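Long-range contacts in amidase, hydantoinase/carbamoylase family (Burkholderia ambifaria, PDB 5TP4), which probably hydrolyses N-carbamoyl-L-amino acids as a zinc-dependent amidase of the peptidase M20 family: residues 40-44 against 139-143; 132-136 against 147-152; 307-311 against 326-330. All blocks are in the same frame, centred on the assembly; numbering follows the deposited sequence.

Contact 1 of 3, residues 40-44 against 139-143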
loop_
_atom_site.group_PDB
_atom_site.type_symbol
_atom_site.label_atom_id
_atom_site.label_comp_id
_atom_site.label_asym_id
_atom_site.label_seq_id
_atom_site.Cartn_x
_atom_site.Cartn_y
_atom_site.Cartn_z
ATOM N N ARG B 40 -30.651 -3.016 -4.201
ATOM C CA ARG B 40 -31.459 -2.837 -5.403
ATOM C C ARG B 40 -30.528 -2.214 -6.449
ATOM O O ARG B 40 -30.614 -1.024 -6.762
ATOM C CB ARG B 40 -32.710 -1.993 -5.147
ATOM C CG ARG B 40 -33.714 -2.622 -4.173
ATOM C CD ARG B 40 -35.066 -1.849 -4.168
ATOM N NE ARG B 40 -34.934 -0.418 -3.844
ATOM C CZ ARG B 40 -35.042 0.094 -2.617
ATOM N NH1 ARG B 40 -35.276 -0.687 -1.570
ATOM N NH2 ARG B 40 -34.891 1.404 -2.428
ATOM N N LEU B 41 -29.642 -3.035 -7.011
ATOM C CA LEU B 41 -28.777 -2.551 -8.084
ATOM C C LEU B 41 -29.607 -2.142 -9.295
ATOM O O LEU B 41 -30.577 -2.810 -9.666
ATOM C CB LEU B 41 -27.758 -3.642 -8.458
ATOM C CG LEU B 41 -26.608 -3.746 -7.452
ATOM C CD1 LEU B 41 -25.847 -5.052 -7.606
ATOM C CD2 LEU B 41 -25.678 -2.575 -7.644
ATOM N N ALA B 42 -29.221 -1.023 -9.914
ATOM C CA ALA B 42 -30.008 -0.428 -10.983
ATOM C C ALA B 42 -30.444 -1.449 -12.032
ATOM O O ALA B 42 -29.633 -2.216 -12.565
ATOM C CB ALA B 42 -29.191 0.695 -11.631
ATOM N N LEU B 43 -31.741 -1.462 -12.307
ATOM C CA LEU B 43 -32.387 -2.238 -13.371
ATOM C C LEU B 43 -32.341 -3.747 -13.164
ATOM O O LEU B 43 -32.665 -4.493 -14.094
ATOM C CB LEU B 43 -31.815 -1.881 -14.756
ATOM C CG LEU B 43 -31.830 -0.355 -14.968
ATOM C CD1 LEU B 43 -31.308 0.012 -16.376
ATOM C CD2 LEU B 43 -33.217 0.261 -14.760
ATOM N N THR B 44 -31.983 -4.221 -11.972
ATOM C CA THR B 44 -32.198 -5.608 -11.628
ATOM C C THR B 44 -33.652 -5.806 -11.222
ATOM O O THR B 44 -34.406 -4.846 -11.082
ATOM C CB THR B 44 -31.282 -6.047 -10.488
ATOM O OG1 THR B 44 -31.549 -5.243 -9.328
ATOM C CG2 THR B 44 -29.812 -5.920 -10.895
ATOM N N GLY B 139 -23.905 4.401 -9.979
ATOM C CA GLY B 139 -22.715 4.083 -10.750
ATOM C C GLY B 139 -22.043 2.764 -10.404
ATOM O O GLY B 139 -20.840 2.605 -10.642
ATOM N N ALA B 140 -22.782 1.810 -9.840
ATOM C CA ALA B 140 -22.208 0.527 -9.441
ATOM C C ALA B 140 -22.343 -0.516 -10.551
ATOM O O ALA B 140 -21.347 -1.110 -10.986
ATOM C CB ALA B 140 -22.883 0.029 -8.151
ATOM N N ARG B 141 -23.573 -0.766 -11.007
ATOM C CA ARG B 141 -23.767 -1.749 -12.066
ATOM C C ARG B 141 -23.318 -1.206 -13.410
ATOM O O ARG B 141 -22.665 -1.916 -14.181
ATOM C CB ARG B 141 -25.227 -2.181 -12.137
ATOM C CG ARG B 141 -25.461 -3.211 -13.235
ATOM C CD ARG B 141 -26.849 -3.763 -13.223
ATOM N NE ARG B 141 -27.012 -4.690 -14.343
ATOM C CZ ARG B 141 -28.185 -5.066 -14.841
ATOM N NH1 ARG B 141 -29.311 -4.597 -14.310
ATOM N NH2 ARG B 141 -28.227 -5.899 -15.872
ATOM N N PHE B 142 -23.657 0.045 -13.703
ATOM C CA PHE B 142 -23.261 0.722 -14.927
ATOM C C PHE B 142 -22.513 1.995 -14.568
ATOM O O PHE B 142 -22.801 2.627 -13.554
ATOM C CB PHE B 142 -24.478 1.085 -15.789
ATOM C CG PHE B 142 -25.318 -0.110 -16.218
ATOM C CD1 PHE B 142 -24.946 -0.879 -17.318
ATOM C CD2 PHE B 142 -26.496 -0.433 -15.542
ATOM C CE1 PHE B 142 -25.734 -1.972 -17.729
ATOM C CE2 PHE B 142 -27.270 -1.510 -15.938
ATOM C CZ PHE B 142 -26.893 -2.281 -17.035
ATOM N N ALA B 143 -21.572 2.391 -15.433
ATOM C CA ALA B 143 -20.945 3.692 -15.305
ATOM C C ALA B 143 -21.605 4.683 -16.255
ATOM O O ALA B 143 -22.025 4.309 -17.354
ATOM C CB ALA B 143 -19.447 3.604 -15.620
#
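Two loops of the zinc-binding part of this M20-family amidase meet here: a type II beta turn, Leu41 to Thr44, that leads into helix 45-60, and the loop that follows the zinc-site residues Glu137 and Glu138. Arg141 makes the main link. Its chi1, chi2 and chi3 are all t, so the side chain is fully extended and carries the guanidinium across to the turn, where NH1 donates a hydrogen bond to Ala42 O at 3.0 Å. That carbonyl is near the plane of the guanidinium, as a good acceptor should be. The NE side of the same group forms a salt bridge with Asp166, so the arginine ties the turn to a third loop as well.

Apolar contacts lie alongside. Leu41, in the mt rotamer, sets CD2 3.9 Å from Ala140 CB, while Leu43, also mt, brings CD1 to 4.3 Å from Phe142 CE2. The CB of Phe142 points sideways, but with chi1 at m its ring reaches the turn, and both Leu43 and Phe142 also pack on Leu172 of helix 172-179. The positive phi of Leu43, 67° at the third position, makes the turn type II. Thr44 is the N-cap of helix 45-60, its OG1 making a weak hydrogen bond to Asp47 N; its p rotamer also lets OG1 donate to Leu41 O at 2.6 Å, clasping the turn, and Thr44 N reaches the same oxygen at 3.0 Å.

Contact 2 of 3, residues 132-136 against 147-152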
loop_
_atom_site.group_PDB
_atom_site.type_symbol
_atom_site.label_atom_id
_atom_site.label_comp_id
_atom_site.label_asym_id
_atom_site.label_seq_id
_atom_site.Cartn_x
_atom_site.Cartn_y
_atom_site.Cartn_z
ATOM N N VAL B 132 -39.257 12.361 -8.907
ATOM C CA VAL B 132 -38.447 11.564 -9.820
ATOM C C VAL B 132 -37.477 10.667 -9.050
ATOM O O VAL B 132 -36.905 11.060 -8.019
ATOM C CB VAL B 132 -37.702 12.464 -10.847
ATOM C CG1 VAL B 132 -36.823 13.511 -10.151
ATOM C CG2 VAL B 132 -36.899 11.636 -11.834
ATOM N N SER B 133 -37.354 9.428 -9.518
ATOM C CA SER B 133 -36.262 8.557 -9.127
ATOM C C SER B 133 -35.398 8.366 -10.375
ATOM O O SER B 133 -35.857 7.787 -11.363
ATOM C CB SER B 133 -36.806 7.226 -8.585
ATOM O OG SER B 133 -35.756 6.288 -8.401
ATOM N N TRP B 134 -34.151 8.842 -10.325
ATOM C CA TRP B 134 -33.285 8.815 -11.505
ATOM C C TRP B 134 -32.634 7.449 -11.661
ATOM O O TRP B 134 -32.212 6.830 -10.675
ATOM C CB TRP B 134 -32.186 9.870 -11.392
ATOM C CG TRP B 134 -32.668 11.279 -11.149
ATOM C CD1 TRP B 134 -32.692 11.972 -9.947
ATOM C CD2 TRP B 134 -33.180 12.170 -12.140
ATOM N NE1 TRP B 134 -33.192 13.247 -10.165
ATOM C CE2 TRP B 134 -33.511 13.380 -11.491
ATOM C CE3 TRP B 134 -33.423 12.044 -13.515
ATOM C CZ2 TRP B 134 -34.041 14.481 -12.181
ATOM C CZ3 TRP B 134 -33.952 13.127 -14.203
ATOM C CH2 TRP B 134 -34.262 14.332 -13.532
ATOM N N THR B 135 -32.522 6.994 -12.912
ATOM C CA THR B 135 -31.879 5.711 -13.189
ATOM C C THR B 135 -30.403 5.714 -12.814
ATOM O O THR B 135 -29.672 6.663 -13.114
ATOM C CB THR B 135 -32.013 5.383 -14.681
ATOM O OG1 THR B 135 -33.395 5.227 -15.003
ATOM C CG2 THR B 135 -31.240 4.115 -15.040
ATOM N N ASN B 136 -29.956 4.608 -12.191
ATOM C CA ASN B 136 -28.525 4.323 -11.990
ATOM C C ASN B 136 -27.769 5.524 -11.418
ATOM O O ASN B 136 -26.709 5.919 -11.919
ATOM C CB ASN B 136 -27.872 3.871 -13.297
ATOM C CG ASN B 136 -26.522 3.181 -13.085
ATOM O OD1 ASN B 136 -26.474 2.016 -12.702
ATOM N ND2 ASN B 136 -25.429 3.880 -13.384
ATOM N N LEU B 147 -26.113 8.535 -13.826
ATOM C CA LEU B 147 -26.300 8.300 -15.254
ATOM C C LEU B 147 -27.631 8.872 -15.739
ATOM O O LEU B 147 -27.686 9.574 -16.754
ATOM C CB LEU B 147 -26.210 6.788 -15.519
ATOM C CG LEU B 147 -26.352 6.301 -16.963
ATOM C CD1 LEU B 147 -25.681 4.910 -17.100
ATOM C CD2 LEU B 147 -27.823 6.237 -17.402
ATOM N N GLY B 148 -28.716 8.576 -15.024
ATOM C CA GLY B 148 -30.032 9.023 -15.468
ATOM C C GLY B 148 -30.170 10.540 -15.471
ATOM O O GLY B 148 -30.708 11.121 -16.415
ATOM N N SER B 149 -29.702 11.203 -14.411
ATOM C CA SER B 149 -29.793 12.660 -14.405
ATOM C C SER B 149 -28.806 13.284 -15.386
ATOM O O SER B 149 -29.119 14.317 -15.991
ATOM C CB SER B 149 -29.567 13.207 -12.983
ATOM O OG SER B 149 -28.351 12.709 -12.446
ATOM N N ALA B 150 -27.629 12.678 -15.590
ATOM C CA ALA B 150 -26.732 13.171 -16.643
ATOM C C ALA B 150 -27.385 13.103 -18.023
ATOM O O ALA B 150 -27.192 14.005 -18.852
ATOM C CB ALA B 150 -25.419 12.376 -16.645
ATOM N N VAL B 151 -28.145 12.037 -18.309
ATOM C CA VAL B 151 -28.843 11.971 -19.597
ATOM C C VAL B 151 -29.948 13.019 -19.651
ATOM O O VAL B 151 -30.104 13.722 -20.653
ATOM C CB VAL B 151 -29.388 10.551 -19.864
ATOM C CG1 VAL B 151 -30.249 10.518 -21.152
ATOM C CG2 VAL B 151 -28.223 9.574 -20.021
ATOM N N PHE B 152 -30.709 13.165 -18.562
ATOM C CA PHE B 152 -31.758 14.186 -18.502
ATOM C C PHE B 152 -31.220 15.588 -18.784
ATOM O O PHE B 152 -31.853 16.375 -19.518
ATOM C CB PHE B 152 -32.436 14.145 -17.131
ATOM C CG PHE B 152 -33.571 15.117 -16.991
ATOM C CD1 PHE B 152 -34.859 14.744 -17.309
ATOM C CD2 PHE B 152 -33.342 16.406 -16.484
ATOM C CE1 PHE B 152 -35.919 15.648 -17.156
ATOM C CE2 PHE B 152 -34.401 17.308 -16.329
ATOM C CZ PHE B 152 -35.670 16.928 -16.665
HETATM O O HOH W 1 -29.023 9.266 -12.101
#
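Backbone hydrogen bonds of this M20 fold fasten the start of helix 147-153 to the loop that leaves strand 129-133 and runs on to the zinc-site residues Glu137 and Glu138. Gly148 N donates to Thr135 O at 2.9 Å, and Leu147 N donates to Asn136 O at 3.3 Å, so amides of the first helical turn find acceptors in the loop leaving the strand. Water 1 extends the link: it donates to Thr135 O at 2.9 Å and accepts from Ser149 N at 3.1 Å. Thr135 O thus serves one amide directly and the next through water.

The backbones come very close, with Thr135 CA and Gly148 CA 4.4 Å apart. A side chain at Gly148 would have no room, since an ideal CB would lie only 2.6 Å from Thr135 N.

Further out, Trp134 packs along the helix. Ser149 CB makes a CH-pi contact over its five-membered ring, while Ser149 OG is hydrogen-bonded to Asp367 OD1. The indole NE1 is hydrogen-bonded to Tyr194 OH, and Leu371 of helix 367-372 also touches the Trp134 side chain, which lies about 5 Å from that of the zinc ligand His92. At the far end the indole meets Phe152 in a T-shaped stack, its edge toward the phenyl face, with centroids 4.9 Å apart, planes at 65° and Trp134 CZ3 3.4 Å from Phe152 CG.

Contact 3 of 3, residues 307-311 against 326-330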
loop_
_atom_site.group_PDB
_atom_site.type_symbol
_atom_site.label_atom_id
_atom_site.label_comp_id
_atom_site.label_asym_id
_atom_site.label_seq_id
_atom_site.Cartn_x
_atom_site.Cartn_y
_atom_site.Cartn_z
ATOM N N GLU B 307 -3.288 22.521 -5.049
ATOM C CA GLU B 307 -2.509 21.630 -5.905
ATOM C C GLU B 307 -1.132 22.210 -6.192
ATOM O O GLU B 307 -0.114 21.511 -6.111
ATOM C CB GLU B 307 -3.240 21.379 -7.228
ATOM C CG GLU B 307 -2.413 20.484 -8.122
ATOM C CD GLU B 307 -3.065 20.178 -9.435
ATOM O OE1 GLU B 307 -4.302 20.036 -9.464
ATOM O OE2 GLU B 307 -2.313 20.059 -10.424
ATOM N N ARG B 308 -1.083 23.482 -6.596
ATOM C CA ARG B 308 0.207 24.075 -6.919
ATOM C C ARG B 308 1.105 24.163 -5.686
ATOM O O ARG B 308 2.323 23.979 -5.793
ATOM C CB ARG B 308 0.016 25.448 -7.557
ATOM C CG ARG B 308 -0.610 25.374 -8.938
ATOM C CD ARG B 308 -0.546 26.723 -9.699
ATOM N NE ARG B 308 -0.973 27.873 -8.884
ATOM C CZ ARG B 308 -2.233 28.244 -8.724
ATOM N NH1 ARG B 308 -3.191 27.566 -9.320
ATOM N NH2 ARG B 308 -2.548 29.287 -7.959
ATOM N N ALA B 309 0.527 24.469 -4.512
ATOM C CA ALA B 309 1.294 24.418 -3.262
ATOM C C ALA B 309 1.859 23.029 -3.006
ATOM O O ALA B 309 3.006 22.883 -2.558
ATOM C CB ALA B 309 0.414 24.842 -2.079
ATOM N N LEU B 310 1.072 21.995 -3.278
ATOM C CA LEU B 310 1.556 20.631 -3.080
ATOM C C LEU B 310 2.680 20.304 -4.059
ATOM O O LEU B 310 3.692 19.712 -3.689
ATOM C CB LEU B 310 0.396 19.657 -3.231
ATOM C CG LEU B 310 0.784 18.180 -3.124
ATOM C CD1 LEU B 310 1.289 17.891 -1.720
ATOM C CD2 LEU B 310 -0.408 17.287 -3.473
ATOM N N ARG B 311 2.548 20.727 -5.310
ATOM C CA ARG B 311 3.629 20.460 -6.243
ATOM C C ARG B 311 4.910 21.142 -5.798
ATOM O O ARG B 311 5.993 20.546 -5.867
ATOM C CB ARG B 311 3.236 20.922 -7.650
ATOM C CG ARG B 311 2.070 20.151 -8.224
ATOM C CD ARG B 311 1.646 20.741 -9.591
ATOM N NE ARG B 311 0.600 19.917 -10.207
ATOM C CZ ARG B 311 0.841 18.813 -10.912
ATOM N NH1 ARG B 311 2.092 18.389 -11.093
ATOM N NH2 ARG B 311 -0.169 18.127 -11.422
ATOM N N ALA B 326 6.841 12.747 -9.190
ATOM C CA ALA B 326 5.993 13.114 -10.310
ATOM C C ALA B 326 4.553 13.163 -9.832
ATOM O O ALA B 326 4.112 12.271 -9.110
ATOM C CB ALA B 326 6.145 12.113 -11.445
ATOM N N ILE B 327 3.820 14.204 -10.226
ATOM C CA ILE B 327 2.450 14.401 -9.767
ATOM C C ILE B 327 1.576 14.620 -10.985
ATOM O O ILE B 327 1.797 15.567 -11.756
ATOM C CB ILE B 327 2.324 15.585 -8.797
ATOM C CG1 ILE B 327 3.136 15.310 -7.526
ATOM C CG2 ILE B 327 0.858 15.859 -8.495
ATOM C CD1 ILE B 327 3.247 16.506 -6.603
ATOM N N ASP B 328 0.599 13.742 -11.171
ATOM C CA ASP B 328 -0.300 13.790 -12.316
ATOM C C ASP B 328 -1.722 13.961 -11.816
ATOM O O ASP B 328 -2.140 13.289 -10.872
ATOM C CB ASP B 328 -0.191 12.513 -13.165
ATOM C CG ASP B 328 1.154 12.380 -13.865
ATOM O OD1 ASP B 328 1.641 13.366 -14.461
ATOM O OD2 ASP B 328 1.725 11.276 -13.815
ATOM N N THR B 329 -2.466 14.855 -12.451
ATOM C CA THR B 329 -3.876 15.043 -12.120
ATOM C C THR B 329 -4.683 14.145 -13.044
ATOM O O THR B 329 -4.698 14.363 -14.259
ATOM C CB THR B 329 -4.288 16.501 -12.295
ATOM O OG1 THR B 329 -3.482 17.321 -11.451
ATOM C CG2 THR B 329 -5.777 16.691 -11.899
ATOM N N CYS B 330 -5.362 13.144 -12.476
ATOM C CA CYS B 330 -6.093 12.181 -13.287
ATOM C C CYS B 330 -7.604 12.390 -13.305
ATOM O O CYS B 330 -8.281 11.749 -14.115
ATOM C CB CYS B 330 -5.799 10.764 -12.814
ATOM S SG CYS B 330 -6.372 10.509 -11.147
HETATM O O HOH W 2 -2.814 19.507 -13.162
#
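Helix 300-321 runs back over strand 324-337 in a nearly antiparallel sense: the axes of the short segments make an angle of 161° and approach to 10.4 Å. The backbones are closer at the Arg311 end, its CA 7.1 Å from that of Ile327, than at the other, Glu307 CA and Thr329 CA being 9.2 Å apart.

Arg311 spans the gap. Its NH1 donates to Ile327 O at 2.9 Å, with a weak second bond from NH2 to the same oxygen at 3.2 Å, and the face of the guanidinium lies over Ile327 CB. One turn earlier in the helix, Glu307 holds that group through a salt bridge, OE2 to Arg311 NE at 2.9 Å. Water 2 then joins Glu307 OE2, at 2.8 Å, to Thr329 OG1, at 2.9 Å. Ile327 points toward the helix, with CD1 4.4 Å from Leu310 O.

Both elements belong to the alpha/beta domain that M20 enzymes carry beside the catalytic one and that probably serves in dimerisation; consistently, Cys330 packs on Arg282 of the second subunit. Strand 324-337 pairs antiparallel with strand 212-229, whose Leu224 touches Glu307 and Thr329, while helix 246-262 flanks the helix, Leu257 against Leu310.

Overall arrangement
Contacts 1 and 2 form one continuous cluster, their centres 12 Å apart and their segments alternating along the chain. Asn136 joins them: its ND2 lies 2.9 Å from Phe142 O, a probable hydrogen bond, and its OD1 packs 3.2 Å from Ala42 CB. Both lie near the metal centre, with the side chains of Ala140 and Trp134 each about 9 Å from a bound zinc, and segments 132-136 and 139-143 flank Glu137 and Glu138 in sequence. Contact 3 stands apart, away from the zinc site, its centre about 33 Å from those of contacts 1 and 2. Strands 129-133 and 324-337 can be traced through one branched sheet, though the nearest atoms of contacts 2 and 3 are about 17 Å apart.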